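Local coordinates for galacto-N-biose/lacto-N-biose I transporter substrate-binding protein (Bifidobacterium longum, PDB 2Z8F) that binds galacto-N-biose and lacto-N-biose sugars as the solute-binding component of a bacterial ABC transporter, and here holds lacto-N-tetraose, at residues 20-23 with 24-28; 316-320 with 321-325; 29-33 with 34-38. One frame throughout, in Å; residues are numbered along the deposited sequence.

Overall arrangement
Starting from the N terminus, contact 1 (20-23 with 24-28) takes the chain off the end of strand 16-22 and past the bound sugar. Contact 3 (29-33 with 34-38) follows at once and turns the same loop into helix 33-43. Contact 2 (316-320 with 321-325) comes almost 280 residues later, where helix 315-320 stops. Each closes a short local turn; the three run in series, with no nesting or crossing. They nevertheless touch in space, their centres 9 to 11 Å apart: the end of helix 315-320 bonds to the loop shared by contacts 1 and 3, tying a late helix to the first strand-to-helix connection beside the glycan pocket.

Contact 1: 20-23 with 24-28; sequences YMHR and LPDSE. With NAG (2-acetamido-2-deoxy-beta-D-glucopyranose), chain C; GAL (beta-D-galactopyranose), chain B.
His-22 offers the edge of its imidazole to Leu-24. The amide N of Leu-24 donates to ND1 of His-22 at 3.0 Å and lies only 1° out of the ring plane, which fixes the turn of the ring. The ring can meet its own chain two residues on because CG sits between the backbone N and the carbonyl carbon (chi1 67°). The two side chains run at about a right angle, with CB of Leu-24 3.6 Å from ND1 of His-22. Farther round the same edge, OD2 of Asp-26 comes within 3.5 Å of CE1 of His-22, carboxylate and ring planes 80° apart; OD1 accepts from the amide of Val-33.

Arg-23, its chain extended from CG to NE, heads for the bound glycan. Its guanidinium reaches the N-acetylglucosamine through three weak bonds: NH1 to O7 at 3.0 Å, NH1 to O3 at 3.1 Å and NH2 to O7 at 3.3 Å, with O3 at the edge of the group. Glu-84 forms a salt bridge to NH2 of Arg-23, which is likely to steady the group. CD2 of Leu-24 lies 3.7 Å from O4 of the galactose and CD of Pro-25 3.6 Å from its O6, while Gln-79, Asp-128, Ser-290 and Gly-289 hydrogen-bond that sugar.

Arg-23, Leu-24 and Pro-25 are thus glycan-pocket residues on the loop leaving strand 16-22, which runs between strands 47-53 and 77-81. Val-33 of helix 33-43 packs on His-22 and Leu-24, while Met-61 of helix 61-71 touches Arg-23.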
ATOM      1  N   TYR A  20     -18.176   8.055  -7.510  1.00 18.16           N
ATOM      2  CA  TYR A  20     -16.900   7.358  -7.197  1.00 18.31           C
ATOM      3  C   TYR A  20     -16.148   8.168  -6.136  1.00 18.68           C
ATOM      4  O   TYR A  20     -15.766   9.326  -6.389  1.00 19.79           O
ATOM      5  CB  TYR A  20     -16.075   7.225  -8.488  1.00 18.10           C
ATOM      6  CG  TYR A  20     -14.625   6.766  -8.362  1.00 17.96           C
ATOM      7  CD1 TYR A  20     -14.201   5.915  -7.336  1.00 18.68           C
ATOM      8  CD2 TYR A  20     -13.684   7.148  -9.320  1.00 18.52           C
ATOM      9  CE1 TYR A  20     -12.870   5.479  -7.266  1.00 17.07           C
ATOM     10  CE2 TYR A  20     -12.362   6.735  -9.250  1.00 19.25           C
ATOM     11  CZ  TYR A  20     -11.951   5.917  -8.221  1.00 17.67           C
ATOM     12  OH  TYR A  20     -10.614   5.565  -8.220  1.00 17.62           O
ATOM     13  N   MET A  21     -15.966   7.577  -4.949  1.00 19.54           N
ATOM     14  CA  MET A  21     -15.163   8.175  -3.884  1.00 19.29           C
ATOM     15  C   MET A  21     -13.805   7.475  -3.859  1.00 19.08           C
ATOM     16  O   MET A  21     -13.725   6.236  -3.825  1.00 18.89           O
ATOM     17  CB  MET A  21     -15.822   8.039  -2.513  1.00 20.61           C
ATOM     18  CG  MET A  21     -15.050   8.784  -1.431  1.00 23.06           C
ATOM     19  SD  MET A  21     -15.677   8.547   0.260  1.00 32.83           S
ATOM     20  CE  MET A  21     -16.508   6.994   0.171  1.00 33.33           C
ATOM     21  N   HIS A  22     -12.751   8.266  -3.910  1.00 18.44           N
ATOM     22  CA  HIS A  22     -11.406   7.708  -3.945  1.00 17.43           C
ATOM     23  C   HIS A  22     -10.533   8.381  -2.874  1.00 18.02           C
ATOM     24  O   HIS A  22     -10.913   9.437  -2.295  1.00 19.06           O
ATOM     25  CB  HIS A  22     -10.789   7.940  -5.323  1.00 17.32           C
ATOM     26  CG  HIS A  22     -10.518   9.388  -5.614  1.00 17.86           C
ATOM     27  ND1 HIS A  22      -9.375  10.030  -5.200  1.00 18.34           N
ATOM     28  CD2 HIS A  22     -11.277  10.327  -6.233  1.00 19.16           C
ATOM     29  CE1 HIS A  22      -9.427  11.304  -5.565  1.00 18.83           C
ATOM     30  NE2 HIS A  22     -10.575  11.510  -6.192  1.00 18.66           N
ATOM     31  N   ARG A  23      -9.363   7.805  -2.630  1.00 17.12           N
ATOM     32  CA  ARG A  23      -8.380   8.459  -1.785  1.00 17.01           C
ATOM     33  C   ARG A  23      -7.008   8.545  -2.481  1.00 17.32           C
ATOM     34  O   ARG A  23      -5.952   8.364  -1.871  1.00 17.12           O
ATOM     35  CB  ARG A  23      -8.335   7.861  -0.376  1.00 17.13           C
ATOM     36  CG  ARG A  23      -8.235   6.316  -0.334  1.00 15.63           C
ATOM     37  CD  ARG A  23      -8.172   5.843   1.126  1.00 18.38           C
ATOM     38  NE  ARG A  23      -8.166   4.386   1.280  1.00 15.54           N
ATOM     39  CZ  ARG A  23      -7.073   3.627   1.330  1.00 15.02           C
ATOM     40  NH1 ARG A  23      -5.862   4.152   1.157  1.00 15.12           N
ATOM     41  NH2 ARG A  23      -7.225   2.307   1.552  1.00 15.86           N
ATOM     42  N   LEU A  24      -7.037   8.887  -3.776  1.00 17.11           N
ATOM     43  CA  LEU A  24      -5.817   9.174  -4.494  1.00 16.94           C
ATOM     44  C   LEU A  24      -5.317  10.572  -4.133  1.00 17.62           C
ATOM     45  O   LEU A  24      -6.146  11.437  -3.787  1.00 18.19           O
ATOM     46  CB  LEU A  24      -6.023   9.012  -6.018  1.00 15.80           C
ATOM     47  CG  LEU A  24      -6.467   7.581  -6.427  1.00 15.58           C
ATOM     48  CD1 LEU A  24      -6.686   7.481  -7.936  1.00 15.18           C
ATOM     49  CD2 LEU A  24      -5.503   6.486  -5.962  1.00 19.87           C
ATOM     50  N   PRO A  25      -3.994  10.788  -4.199  1.00 18.08           N
ATOM     51  CA  PRO A  25      -3.417  12.014  -3.640  1.00 17.96           C
ATOM     52  C   PRO A  25      -3.819  13.314  -4.343  1.00 18.79           C
ATOM     53  O   PRO A  25      -3.996  14.325  -3.660  1.00 19.17           O
ATOM     54  CB  PRO A  25      -1.899  11.780  -3.704  1.00 19.39           C
ATOM     55  CG  PRO A  25      -1.695  10.681  -4.730  1.00 19.11           C
ATOM     56  CD  PRO A  25      -2.955   9.855  -4.701  1.00 16.31           C
ATOM     57  N   ASP A  26      -3.952  13.313  -5.668  1.00 19.31           N
ATOM     58  CA  ASP A  26      -4.338  14.562  -6.362  1.00 19.31           C
ATOM     59  C   ASP A  26      -3.383  15.729  -6.004  1.00 19.97           C
ATOM     60  O   ASP A  26      -3.804  16.898  -5.861  1.00 20.40           O
ATOM     61  CB  ASP A  26      -5.804  14.940  -6.051  1.00 19.04           C
ATOM     62  CG  ASP A  26      -6.831  14.294  -7.003  1.00 19.94           C
ATOM     63  OD1 ASP A  26      -6.451  13.763  -8.083  1.00 19.42           O
ATOM     64  OD2 ASP A  26      -8.040  14.348  -6.671  1.00 20.83           O
ATOM     65  N   SER A  27      -2.099  15.421  -5.871  1.00 19.92           N
ATOM     66  CA  SER A  27      -1.061  16.420  -5.566  1.00 21.73           C
ATOM     67  C   SER A  27      -0.692  17.246  -6.792  1.00 22.14           C
ATOM     68  O   SER A  27      -0.983  16.867  -7.916  1.00 21.45           O
ATOM     69  CB  SER A  27       0.213  15.734  -5.100  1.00 22.54           C
ATOM     70  OG  SER A  27      -0.036  14.993  -3.934  1.00 27.04           O
ATOM     71  N   GLU A  28      -0.007  18.365  -6.565  1.00 23.43           N
ATOM     72  CA  GLU A  28       0.521  19.174  -7.658  1.00 25.05           C
ATOM     73  C   GLU A  28       1.410  18.322  -8.559  1.00 24.92           C
ATOM     74  O   GLU A  28       2.149  17.457  -8.082  1.00 26.21           O
ATOM     75  CB  GLU A  28       1.277  20.397  -7.112  1.00 25.14           C
ATOM     76  CG  GLU A  28       0.373  21.416  -6.419  1.00 27.59           C
ATOM     77  CD  GLU A  28       1.125  22.566  -5.760  1.00 30.14           C
ATOM     78  OE1 GLU A  28       2.377  22.537  -5.710  1.00 32.15           O
ATOM     79  OE2 GLU A  28       0.455  23.503  -5.269  1.00 30.89           O
TER
HETATM   80  C1  NAG C   3      -1.922   5.251   4.324  1.00 17.18           C
HETATM   81  C2  NAG C   3      -2.467   4.493   3.113  1.00 15.61           C
HETATM   82  C3  NAG C   3      -1.937   4.992   1.760  1.00 15.90           C
HETATM   83  C4  NAG C   3      -2.019   6.544   1.703  1.00 16.84           C
HETATM   84  C5  NAG C   3      -1.318   7.094   2.951  1.00 17.88           C
HETATM   85  C6  NAG C   3      -1.206   8.622   2.917  1.00 21.08           C
HETATM   86  C7  NAG C   3      -3.124   2.177   3.241  1.00 16.02           C
HETATM   87  C8  NAG C   3      -2.673   0.751   3.413  1.00 16.90           C
HETATM   88  N2  NAG C   3      -2.148   3.065   3.293  1.00 16.83           N
HETATM   89  O3  NAG C   3      -2.783   4.309   0.845  1.00 15.72           O
HETATM   90  O4  NAG C   3      -1.333   6.995   0.562  1.00 19.40           O
HETATM   91  O5  NAG C   3      -2.044   6.647   4.083  1.00 18.68           O
HETATM   92  O6  NAG C   3      -2.501   9.165   2.985  1.00 21.50           O
HETATM   93  O7  NAG C   3      -4.316   2.413   3.040  1.00 17.59           O
HETATM   94  C1  GAL B   4      -2.211   4.091  -0.457  1.00 14.68           C
HETATM   95  C2  GAL B   4      -2.960   2.920  -1.084  1.00 16.01           C
HETATM   96  C3  GAL B   4      -2.493   2.747  -2.520  1.00 15.43           C
HETATM   97  C4  GAL B   4      -2.650   4.069  -3.298  1.00 16.11           C
HETATM   98  C5  GAL B   4      -1.907   5.198  -2.579  1.00 15.38           C
HETATM   99  C6  GAL B   4      -2.129   6.563  -3.228  1.00 15.13           C
HETATM  100  O2  GAL B   4      -2.645   1.740  -0.359  1.00 17.22           O
HETATM  101  O3  GAL B   4      -3.249   1.714  -3.093  1.00 15.59           O
HETATM  102  O4  GAL B   4      -4.027   4.309  -3.391  1.00 15.61           O
HETATM  103  O5  GAL B   4      -2.367   5.292  -1.235  1.00 15.28           O
HETATM  104  O6  GAL B   4      -1.185   7.481  -2.714  1.00 16.87           O

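Contact 2: 316-320 with 321-325; sequences PDLVS and QGLVP
Leu-318 and Leu-323 meet through both backbone and side chain. Among the backbone bonds, O of Leu-318 takes two donors from opposite faces of its carbonyl plane: N of Leu-323 at 3.2 Å and N of Gln-321 at 3.0 Å. N of Gly-322 reaches O of Val-319 at 2.8 Å. A C-H...O contact is added where CA of Val-319 points at O of Leu-323, 3.5 Å away and nearly straight (167° at the hydrogen).

The polar side chains bond back into the helix and out to the neighbouring loop. OG of Ser-320 donates to O of Asp-317 at 2.6 Å, and also accepts from N of Thr-31. Gln-321, bent at its second torsion (chi2 -82°), gives its amide to that loop: NE2 to O of Thr-31, OE1 to N of Asp-26.

Apolar contacts join the helix end to the outgoing chain. CD2 of Leu-318 lies 3.9 Å from CD1 of Leu-323, and CG2 of Val-319, crossing Pro-325 at about a right angle, comes 3.8 Å from its CD.

The bonds from N of Leu-323 to O of Leu-318 and from N of Gly-322 to O of Val-319, with a positive phi of 96° at Gly-322, define a Schellman motif, and the Leu-318/Leu-323 contact is its usual apolar companion. It delivers Leu-323 to the glycan pocket, where its side chain touches a galactose.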
ATOM      1  N   PRO A 316      -1.106   5.837 -18.008  1.00 19.26           N
ATOM      2  CA  PRO A 316      -0.253   6.996 -17.689  1.00 19.72           C
ATOM      3  C   PRO A 316      -0.849   7.921 -16.603  1.00 19.33           C
ATOM      4  O   PRO A 316      -0.108   8.420 -15.755  1.00 19.39           O
ATOM      5  CB  PRO A 316      -0.122   7.722 -19.026  1.00 20.27           C
ATOM      6  CG  PRO A 316      -0.442   6.680 -20.072  1.00 21.24           C
ATOM      7  CD  PRO A 316      -1.415   5.739 -19.453  1.00 20.04           C
ATOM      8  N   ASP A 317      -2.160   8.136 -16.643  1.00 19.75           N
ATOM      9  CA  ASP A 317      -2.804   9.029 -15.676  1.00 19.51           C
ATOM     10  C   ASP A 317      -2.721   8.443 -14.266  1.00 18.91           C
ATOM     11  O   ASP A 317      -2.418   9.144 -13.317  1.00 18.75           O
ATOM     12  CB  ASP A 317      -4.259   9.312 -16.043  1.00 20.30           C
ATOM     13  CG  ASP A 317      -4.414  10.061 -17.374  1.00 22.76           C
ATOM     14  OD1 ASP A 317      -3.457  10.701 -17.844  1.00 25.81           O
ATOM     15  OD2 ASP A 317      -5.528  10.008 -17.926  1.00 27.23           O
ATOM     16  N   LEU A 318      -2.971   7.137 -14.139  1.00 17.95           N
ATOM     17  CA  LEU A 318      -2.812   6.473 -12.838  1.00 17.97           C
ATOM     18  C   LEU A 318      -1.364   6.524 -12.353  1.00 17.53           C
ATOM     19  O   LEU A 318      -1.095   6.752 -11.150  1.00 16.96           O
ATOM     20  CB  LEU A 318      -3.247   5.003 -12.963  1.00 17.73           C
ATOM     21  CG  LEU A 318      -4.716   4.726 -13.354  1.00 19.37           C
ATOM     22  CD1 LEU A 318      -4.951   3.241 -13.675  1.00 20.53           C
ATOM     23  CD2 LEU A 318      -5.674   5.172 -12.280  1.00 21.46           C
ATOM     24  N   VAL A 319      -0.419   6.266 -13.266  1.00 17.34           N
ATOM     25  CA  VAL A 319       0.991   6.351 -12.913  1.00 17.46           C
ATOM     26  C   VAL A 319       1.325   7.729 -12.361  1.00 18.05           C
ATOM     27  O   VAL A 319       2.067   7.836 -11.392  1.00 18.05           O
ATOM     28  CB  VAL A 319       1.935   5.965 -14.080  1.00 17.51           C
ATOM     29  CG1 VAL A 319       3.385   6.373 -13.801  1.00 15.92           C
ATOM     30  CG2 VAL A 319       1.815   4.459 -14.392  1.00 17.90           C
ATOM     31  N   SER A 320       0.722   8.776 -12.934  1.00 18.75           N
ATOM     32  CA  SER A 320       0.985  10.130 -12.457  1.00 19.02           C
ATOM     33  C   SER A 320       0.647  10.323 -10.961  1.00 18.49           C
ATOM     34  O   SER A 320       1.280  11.137 -10.265  1.00 19.27           O
ATOM     35  CB  SER A 320       0.243  11.165 -13.323  1.00 18.42           C
ATOM     36  OG  SER A 320      -1.090  11.362 -12.890  1.00 20.39           O
ATOM     37  N   GLN A 321      -0.343   9.562 -10.485  1.00 17.36           N
ATOM     38  CA  GLN A 321      -0.769   9.565  -9.070  1.00 17.89           C
ATOM     39  C   GLN A 321       0.147   8.715  -8.182  1.00 18.20           C
ATOM     40  O   GLN A 321      -0.054   8.630  -6.961  1.00 18.13           O
ATOM     41  CB  GLN A 321      -2.207   9.038  -8.967  1.00 17.63           C
ATOM     42  CG  GLN A 321      -3.293   9.959  -9.578  1.00 17.31           C
ATOM     43  CD  GLN A 321      -3.754  11.098  -8.666  1.00 19.04           C
ATOM     44  OE1 GLN A 321      -3.608  11.062  -7.432  1.00 17.23           O
ATOM     45  NE2 GLN A 321      -4.383  12.118  -9.289  1.00 18.31           N
ATOM     46  N   GLY A 322       1.146   8.110  -8.808  1.00 17.16           N
ATOM     47  CA  GLY A 322       2.110   7.244  -8.133  1.00 17.12           C
ATOM     48  C   GLY A 322       1.756   5.772  -8.218  1.00 17.31           C
ATOM     49  O   GLY A 322       2.504   4.927  -7.680  1.00 17.59           O
ATOM     50  N   LEU A 323       0.623   5.449  -8.843  1.00 16.99           N
ATOM     51  CA  LEU A 323       0.149   4.057  -8.854  1.00 17.03           C
ATOM     52  C   LEU A 323       1.002   3.168  -9.719  1.00 17.66           C
ATOM     53  O   LEU A 323       1.508   3.585 -10.774  1.00 17.69           O
ATOM     54  CB  LEU A 323      -1.303   3.963  -9.322  1.00 17.09           C
ATOM     55  CG  LEU A 323      -2.270   4.840  -8.521  1.00 16.53           C
ATOM     56  CD1 LEU A 323      -3.684   4.553  -8.955  1.00 18.24           C
ATOM     57  CD2 LEU A 323      -2.074   4.714  -6.993  1.00 15.76           C
ATOM     58  N   VAL A 324       1.162   1.928  -9.260  1.00 17.55           N
ATOM     59  CA  VAL A 324       1.720   0.856 -10.083  1.00 17.38           C
ATOM     60  C   VAL A 324       0.495   0.062 -10.548  1.00 17.05           C
ATOM     61  O   VAL A 324      -0.053  -0.755  -9.796  1.00 16.06           O
ATOM     62  CB  VAL A 324       2.695  -0.064  -9.294  1.00 17.65           C
ATOM     63  CG1 VAL A 324       3.291  -1.158 -10.220  1.00 17.43           C
ATOM     64  CG2 VAL A 324       3.786   0.773  -8.637  1.00 17.16           C
ATOM     65  N   PRO A 325      -0.014   0.362 -11.752  1.00 16.83           N
ATOM     66  CA  PRO A 325      -1.324  -0.176 -12.135  1.00 16.47           C
ATOM     67  C   PRO A 325      -1.445  -1.684 -12.183  1.00 16.80           C
ATOM     68  O   PRO A 325      -0.473  -2.360 -12.531  1.00 18.57           O
ATOM     69  CB  PRO A 325      -1.561   0.447 -13.517  1.00 17.46           C
ATOM     70  CG  PRO A 325      -0.751   1.738 -13.433  1.00 17.91           C
ATOM     71  CD  PRO A 325       0.498   1.312 -12.769  1.00 16.88           C
TER

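Contact 3: 29-33 with 34-38; sequences GMTLV and NDIVA
Ile-36 reaches back from the first turn of its helix to lie across Thr-31 at about a right angle. Its CB is 3.5 Å from O of Val-33. The next carbon, CG1, lies beside the backbone N (chi1 -56°) and is thereby aimed at the preceding loop, where it meets O of Leu-32 at 3.4 Å and the methyl CG2 of Thr-31 at 3.8 Å. At the tip, CD1 stops 3.7 Å from O of Thr-31. Beyond the loop, the side chain also packs on Trp-310 and Phe-311 of helix 301-311 and on Asp-317. With an alanine here, the methyl of Thr-31 would probably lose its mate and a gap would be likely to open against Trp-310 and Phe-311.

This is the start of helix 33-43, with Leu-32 in the N-cap position. O of Leu-32 takes the first helical bond, from N of Ile-36 at 3.0 Å, and accepts more weakly from N of Asp-35; the leucine side chain itself has no polar atom with which to cap the amides of the first turn.

On the outer side Leu-32 and Asp-35 extend alongside one another, OD2 of Asp-35 3.5 Å from CD1 of Leu-32. A water joins the two residues, accepting from N of Leu-32 at 2.8 Å and donating to OD2 of Asp-35 at 2.6 Å. One residue farther along the helix, N of Val-37 bonds to O of Val-33. The side chains of these two valines keep each other company, CG1 of Val-33 facing CG2 of Val-37, and both touch Ala-51 of strand 47-53 and Phe-311.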
ATOM      1  N   GLY A  29       1.279  18.500  -9.876  1.00 24.88           N
ATOM      2  CA  GLY A  29       2.071  17.718 -10.832  1.00 24.09           C
ATOM      3  C   GLY A  29       1.372  16.469 -11.353  1.00 24.14           C
ATOM      4  O   GLY A  29       1.751  15.908 -12.391  1.00 25.65           O
ATOM      5  N   MET A  30       0.360  16.025 -10.624  1.00 21.87           N
ATOM      6  CA  MET A  30      -0.424  14.852 -10.993  1.00 20.67           C
ATOM      7  C   MET A  30      -1.578  15.180 -11.953  1.00 20.11           C
ATOM      8  O   MET A  30      -2.095  16.323 -11.968  1.00 20.29           O
ATOM      9  CB  MET A  30      -0.979  14.222  -9.725  1.00 20.27           C
ATOM     10  CG  MET A  30       0.132  13.766  -8.794  1.00 20.17           C
ATOM     11  SD  MET A  30      -0.553  12.811  -7.449  1.00 19.01           S
ATOM     12  CE  MET A  30       0.941  12.052  -6.749  1.00 19.69           C
ATOM     13  N   THR A  31      -1.986  14.190 -12.739  1.00 19.91           N
ATOM     14  CA  THR A  31      -3.216  14.304 -13.537  1.00 20.33           C
ATOM     15  C   THR A  31      -4.371  14.031 -12.587  1.00 20.09           C
ATOM     16  O   THR A  31      -4.550  12.918 -12.091  1.00 20.34           O
ATOM     17  CB  THR A  31      -3.228  13.334 -14.763  1.00 20.27           C
ATOM     18  OG1 THR A  31      -2.090  13.602 -15.586  1.00 21.52           O
ATOM     19  CG2 THR A  31      -4.520  13.482 -15.569  1.00 21.53           C
ATOM     20  N   LEU A  32      -5.137  15.075 -12.281  1.00 19.69           N
ATOM     21  CA  LEU A  32      -6.133  14.964 -11.240  1.00 18.91           C
ATOM     22  C   LEU A  32      -7.223  13.975 -11.586  1.00 18.18           C
ATOM     23  O   LEU A  32      -7.613  13.854 -12.747  1.00 18.18           O
ATOM     24  CB  LEU A  32      -6.792  16.330 -10.997  1.00 19.59           C
ATOM     25  CG  LEU A  32      -5.796  17.393 -10.548  1.00 20.30           C
ATOM     26  CD1 LEU A  32      -6.498  18.750 -10.638  1.00 23.24           C
ATOM     27  CD2 LEU A  32      -5.335  17.142  -9.117  1.00 23.91           C
ATOM     28  N   VAL A  33      -7.736  13.288 -10.570  1.00 19.05           N
ATOM     29  CA  VAL A  33      -8.817  12.339 -10.820  1.00 18.96           C
ATOM     30  C   VAL A  33      -9.967  13.030 -11.573  1.00 19.55           C
ATOM     31  O   VAL A  33     -10.528  12.476 -12.516  1.00 19.92           O
ATOM     32  CB  VAL A  33      -9.337  11.651  -9.536  1.00 18.85           C
ATOM     33  CG1 VAL A  33     -10.543  10.798  -9.843  1.00 19.35           C
ATOM     34  CG2 VAL A  33      -8.230  10.821  -8.909  1.00 18.48           C
ATOM     35  N   ASN A  34     -10.289  14.262 -11.207  1.00 20.13           N
ATOM     36  CA  ASN A  34     -11.386  14.924 -11.886  1.00 21.21           C
ATOM     37  C   ASN A  34     -11.145  15.225 -13.358  1.00 20.18           C
ATOM     38  O   ASN A  34     -12.095  15.259 -14.148  1.00 20.77           O
ATOM     39  CB  ASN A  34     -11.756  16.194 -11.150  1.00 21.77           C
ATOM     40  CG  ASN A  34     -12.422  15.900  -9.799  1.00 24.87           C
ATOM     41  OD1 ASN A  34     -12.142  16.566  -8.821  1.00 32.79           O
ATOM     42  ND2 ASN A  34     -13.314  14.900  -9.760  1.00 28.73           N
ATOM     43  N   ASP A  35      -9.880  15.426 -13.709  1.00 19.75           N
ATOM     44  CA  ASP A  35      -9.500  15.662 -15.098  1.00 19.00           C
ATOM     45  C   ASP A  35      -9.515  14.341 -15.880  1.00 18.96           C
ATOM     46  O   ASP A  35      -9.835  14.330 -17.066  1.00 20.88           O
ATOM     47  CB  ASP A  35      -8.169  16.392 -15.184  1.00 19.25           C
ATOM     48  CG  ASP A  35      -8.286  17.852 -14.733  1.00 20.58           C
ATOM     49  OD1 ASP A  35      -9.295  18.490 -15.077  1.00 23.86           O
ATOM     50  OD2 ASP A  35      -7.405  18.334 -14.017  1.00 25.80           O
ATOM     51  N   ILE A  36      -9.222  13.226 -15.214  1.00 18.09           N
ATOM     52  CA  ILE A  36      -9.353  11.924 -15.872  1.00 17.23           C
ATOM     53  C   ILE A  36     -10.849  11.635 -16.154  1.00 16.39           C
ATOM     54  O   ILE A  36     -11.267  11.344 -17.306  1.00 16.79           O
ATOM     55  CB  ILE A  36      -8.734  10.784 -14.995  1.00 16.50           C
ATOM     56  CG1 ILE A  36      -7.260  11.070 -14.657  1.00 16.64           C
ATOM     57  CG2 ILE A  36      -8.885   9.411 -15.710  1.00 17.27           C
ATOM     58  CD1 ILE A  36      -6.698  10.189 -13.491  1.00 20.11           C
ATOM     59  N   VAL A  37     -11.666  11.748 -15.108  1.00 16.62           N
ATOM     60  CA  VAL A  37     -13.092  11.483 -15.179  1.00 16.36           C
ATOM     61  C   VAL A  37     -13.771  12.442 -16.177  1.00 16.64           C
ATOM     62  O   VAL A  37     -14.678  12.040 -16.886  1.00 17.20           O
ATOM     63  CB  VAL A  37     -13.749  11.522 -13.774  1.00 17.07           C
ATOM     64  CG1 VAL A  37     -15.248  11.341 -13.845  1.00 17.51           C
ATOM     65  CG2 VAL A  37     -13.149  10.381 -12.919  1.00 17.24           C
ATOM     66  N   ALA A  38     -13.298  13.689 -16.269  1.00 18.08           N
ATOM     67  CA  ALA A  38     -13.874  14.617 -17.257  1.00 18.47           C
ATOM     68  C   ALA A  38     -13.795  14.108 -18.698  1.00 18.98           C
ATOM     69  O   ALA A  38     -14.684  14.380 -19.512  1.00 19.85           O
ATOM     70  CB  ALA A  38     -13.237  15.995 -17.152  1.00 18.31           C
TER
HETATM   71  O   HOH W   1      -5.042  17.303 -14.017  1.00 24.40           O